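PDB 5IWZ: synaptonemal complex protein 2 from Mus musculus, which is a major component of the axial and lateral elements of synaptonemal complexes in meiotic prophase, needed for SYCP3 insertion and normal chromosome synapsis. Local coordinates for residues G214-Q219 with I266-V271. Residues are numbered along the deposited sequence; the frame is centred on the assembly and turned at random.
Sequences GDYELQ and IFLNLV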
ATOM      1  N   GLY A 214      11.134   2.403  -9.320  1.00 30.96           N
ATOM      2  CA  GLY A 214      10.432   2.056 -10.543  1.00 29.42           C
ATOM      3  C   GLY A 214       8.931   1.960 -10.424  1.00 30.58           C
ATOM      4  O   GLY A 214       8.310   1.135 -11.110  1.00 30.55           O
ATOM      5  N   ASP A 215       8.331   2.786  -9.568  1.00 25.02           N
ATOM      6  CA  ASP A 215       6.883   2.848  -9.394  1.00 23.88           C
ATOM      7  C   ASP A 215       6.541   4.258  -8.933  1.00 27.55           C
ATOM      8  O   ASP A 215       7.017   4.688  -7.879  1.00 28.12           O
ATOM      9  CB  ASP A 215       6.387   1.825  -8.363  1.00 26.36           C
ATOM     10  CG  ASP A 215       4.868   1.832  -8.237  1.00 43.09           C
ATOM     11  OD1 ASP A 215       4.214   1.194  -9.099  1.00 49.51           O
ATOM     12  OD2 ASP A 215       4.330   2.502  -7.316  1.00 40.00           O
ATOM     13  N   TYR A 216       5.731   4.977  -9.716  1.00 23.86           N
ATOM     14  CA  TYR A 216       5.457   6.376  -9.394  1.00 23.80           C
ATOM     15  C   TYR A 216       4.735   6.516  -8.052  1.00 27.41           C
ATOM     16  O   TYR A 216       5.033   7.431  -7.270  1.00 27.83           O
ATOM     17  CB  TYR A 216       4.648   7.029 -10.518  1.00 30.26           C
ATOM     18  CG  TYR A 216       4.464   8.493 -10.259  1.00 24.09           C
ATOM     19  CD1 TYR A 216       3.335   8.965  -9.623  1.00 28.27           C
ATOM     20  CD2 TYR A 216       5.472   9.397 -10.559  1.00 22.96           C
ATOM     21  CE1 TYR A 216       3.190  10.301  -9.361  1.00 28.07           C
ATOM     22  CE2 TYR A 216       5.345  10.715 -10.271  1.00 23.13           C
ATOM     23  CZ  TYR A 216       4.203  11.157  -9.663  1.00 23.68           C
ATOM     24  OH  TYR A 216       4.040  12.468  -9.375  1.00 27.16           O
ATOM     25  N   GLU A 217       3.780   5.626  -7.768  1.00 24.94           N
ATOM     26  CA  GLU A 217       3.046   5.720  -6.502  1.00 28.66           C
ATOM     27  C   GLU A 217       3.978   5.560  -5.299  1.00 22.78           C
ATOM     28  O   GLU A 217       3.849   6.273  -4.297  1.00 23.94           O
ATOM     29  CB  GLU A 217       1.936   4.663  -6.446  1.00 27.96           C
ATOM     30  CG  GLU A 217       1.272   4.564  -5.051  1.00 27.65           C
ATOM     31  CD  GLU A 217       0.057   3.619  -5.002  1.00 36.15           C
ATOM     32  OE1 GLU A 217      -0.554   3.338  -6.053  1.00 38.55           O
ATOM     33  OE2 GLU A 217      -0.306   3.172  -3.894  1.00 35.39           O
ATOM     34  N   LEU A 218       4.921   4.632  -5.380  1.00 19.82           N
ATOM     35  CA  LEU A 218       5.882   4.486  -4.298  1.00 30.06           C
ATOM     36  C   LEU A 218       6.812   5.693  -4.221  1.00 34.95           C
ATOM     37  O   LEU A 218       7.182   6.117  -3.121  1.00 28.64           O
ATOM     38  CB  LEU A 218       6.667   3.188  -4.472  1.00 26.85           C
ATOM     39  CG  LEU A 218       5.906   1.906  -4.137  1.00 25.85           C
ATOM     40  CD1 LEU A 218       6.753   0.729  -4.546  1.00 22.43           C
ATOM     41  CD2 LEU A 218       5.557   1.806  -2.605  1.00 22.34           C
ATOM     42  N   GLN A 219       7.183   6.275  -5.372  1.00 27.44           N
ATOM     43  CA  GLN A 219       8.021   7.474  -5.353  1.00 28.46           C
ATOM     44  C   GLN A 219       7.344   8.596  -4.577  1.00 28.12           C
ATOM     45  O   GLN A 219       7.974   9.261  -3.744  1.00 29.90           O
ATOM     46  CB  GLN A 219       8.345   7.944  -6.777  1.00 32.80           C
ATOM     47  CG  GLN A 219       9.428   7.153  -7.518  1.00 38.97           C
ATOM     48  CD  GLN A 219       9.791   7.777  -8.880  1.00 37.40           C
ATOM     49  OE1 GLN A 219       8.916   8.119  -9.665  1.00 31.71           O
ATOM     50  NE2 GLN A 219      11.091   7.941  -9.139  1.00 31.59           N
ATOM     51  N   ILE A 266       6.259  17.788  -9.935  1.00 31.94           N
ATOM     52  CA  ILE A 266       7.338  18.508 -10.609  1.00 37.71           C
ATOM     53  C   ILE A 266       8.687  17.873 -10.271  1.00 36.77           C
ATOM     54  O   ILE A 266       9.473  17.527 -11.165  1.00 35.00           O
ATOM     55  CB  ILE A 266       7.285  20.008 -10.252  1.00 42.23           C
ATOM     56  CG1 ILE A 266       6.058  20.659 -10.898  1.00 45.32           C
ATOM     57  CG2 ILE A 266       8.579  20.745 -10.670  1.00 40.48           C
ATOM     58  CD1 ILE A 266       5.711  22.018 -10.325  1.00 41.69           C
ATOM     59  N   PHE A 267       8.944  17.645  -8.979  1.00 37.14           N
ATOM     60  CA  PHE A 267      10.218  17.057  -8.561  1.00 37.45           C
ATOM     61  C   PHE A 267      10.440  15.690  -9.202  1.00 33.63           C
ATOM     62  O   PHE A 267      11.516  15.415  -9.757  1.00 36.47           O
ATOM     63  CB  PHE A 267      10.271  16.958  -7.034  1.00 37.16           C
ATOM     64  CG  PHE A 267      11.363  16.044  -6.513  1.00 40.18           C
ATOM     65  CD1 PHE A 267      12.693  16.458  -6.498  1.00 34.53           C
ATOM     66  CD2 PHE A 267      11.055  14.778  -6.009  1.00 39.59           C
ATOM     67  CE1 PHE A 267      13.708  15.627  -5.999  1.00 36.17           C
ATOM     68  CE2 PHE A 267      12.056  13.932  -5.506  1.00 37.73           C
ATOM     69  CZ  PHE A 267      13.381  14.353  -5.492  1.00 34.58           C
ATOM     70  N   LEU A 268       9.426  14.821  -9.158  1.00 32.75           N
ATOM     71  CA  LEU A 268       9.631  13.462  -9.651  1.00 27.48           C
ATOM     72  C   LEU A 268       9.818  13.447 -11.162  1.00 31.65           C
ATOM     73  O   LEU A 268      10.618  12.658 -11.683  1.00 29.02           O
ATOM     74  CB  LEU A 268       8.459  12.573  -9.236  1.00 27.14           C
ATOM     75  CG  LEU A 268       8.432  12.366  -7.727  1.00 36.11           C
ATOM     76  CD1 LEU A 268       7.174  11.627  -7.317  1.00 28.61           C
ATOM     77  CD2 LEU A 268       9.696  11.618  -7.279  1.00 33.56           C
ATOM     78  N   ASN A 269       9.100  14.316 -11.886  1.00 27.61           N
ATOM     79  CA  ASN A 269       9.338  14.435 -13.324  1.00 39.24           C
ATOM     80  C   ASN A 269      10.771  14.881 -13.612  1.00 32.23           C
ATOM     81  O   ASN A 269      11.422  14.345 -14.523  1.00 30.00           O
ATOM     82  CB  ASN A 269       8.322  15.395 -13.965  1.00 38.40           C
ATOM     83  CG  ASN A 269       6.999  14.712 -14.290  1.00 35.48           C
ATOM     84  OD1 ASN A 269       6.761  13.582 -13.872  1.00 32.63           O
ATOM     85  ND2 ASN A 269       6.136  15.395 -15.048  1.00 39.46           N
ATOM     86  N   LEU A 270      11.292  15.833 -12.828  1.00 31.64           N
ATOM     87  CA  LEU A 270      12.702  16.216 -12.950  1.00 41.64           C
ATOM     88  C   LEU A 270      13.636  15.042 -12.663  1.00 40.75           C
ATOM     89  O   LEU A 270      14.557  14.760 -13.438  1.00 40.83           O
ATOM     90  CB  LEU A 270      13.022  17.375 -12.007  1.00 42.44           C
ATOM     91  CG  LEU A 270      12.443  18.720 -12.428  1.00 53.74           C
ATOM     92  CD1 LEU A 270      12.901  19.825 -11.495  1.00 52.62           C
ATOM     93  CD2 LEU A 270      12.852  19.004 -13.860  1.00 59.15           C
ATOM     94  N   VAL A 271      13.429  14.359 -11.535  1.00 32.64           N
ATOM     95  CA  VAL A 271      14.319  13.263 -11.160  1.00 31.33           C
ATOM     96  C   VAL A 271      14.322  12.183 -12.233  1.00 36.45           C
ATOM     97  O   VAL A 271      15.381  11.777 -12.726  1.00 36.39           O
ATOM     98  CB  VAL A 271      13.920  12.690  -9.791  1.00 43.96           C
ATOM     99  CG1 VAL A 271      14.449  11.281  -9.637  1.00 39.92           C
ATOM    100  CG2 VAL A 271      14.455  13.576  -8.697  1.00 49.16           C
TER
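Leu268, pointing from helix 260-274 toward the start of helix 216-229, fits between Tyr216 and Gln219, residues one turn apart. Ahead of that pair the chain leaves the preceding helix at Gly214, with positive phi, and Asp215 takes the N-cap position: its OD2 accepts from Leu218 N over 2.9 Å through the anti lone pair. Gln173 also donates to OD2 and Ser315 bonds OD1, tying the cap to helix 169-185 and to the beta-rich part that follows these helices, just after strand 308-312.

At Tyr216, chi1 of -175° swings the ring away from the backbone N and over to the other helix. There CE2 lies 3.6 Å from Leu268 CD1 and 3.8 Å from Leu268 CB, the methyl meeting the ring obliquely. Arg265 makes a cation-pi contact with the same ring. A serine in place of Tyr216 would probably leave Leu268 CD1 without its aromatic neighbour and Arg265 without its pi partner.

One turn on, Gln219 CB sits 3.9 Å from both Leu268 methyls, CD1 and CD2, as the two side chains run past each other in opposite directions. Its NE2 donates to Asn272 OD1 of helix 260-274 and Ile210 O of helix 197-212.

No hydrogen bond joins the two segments, so apolar fit sets Leu268 against its partners; directional links between the helices flank it, Gln219 to Asn272 and Arg265 to the ring.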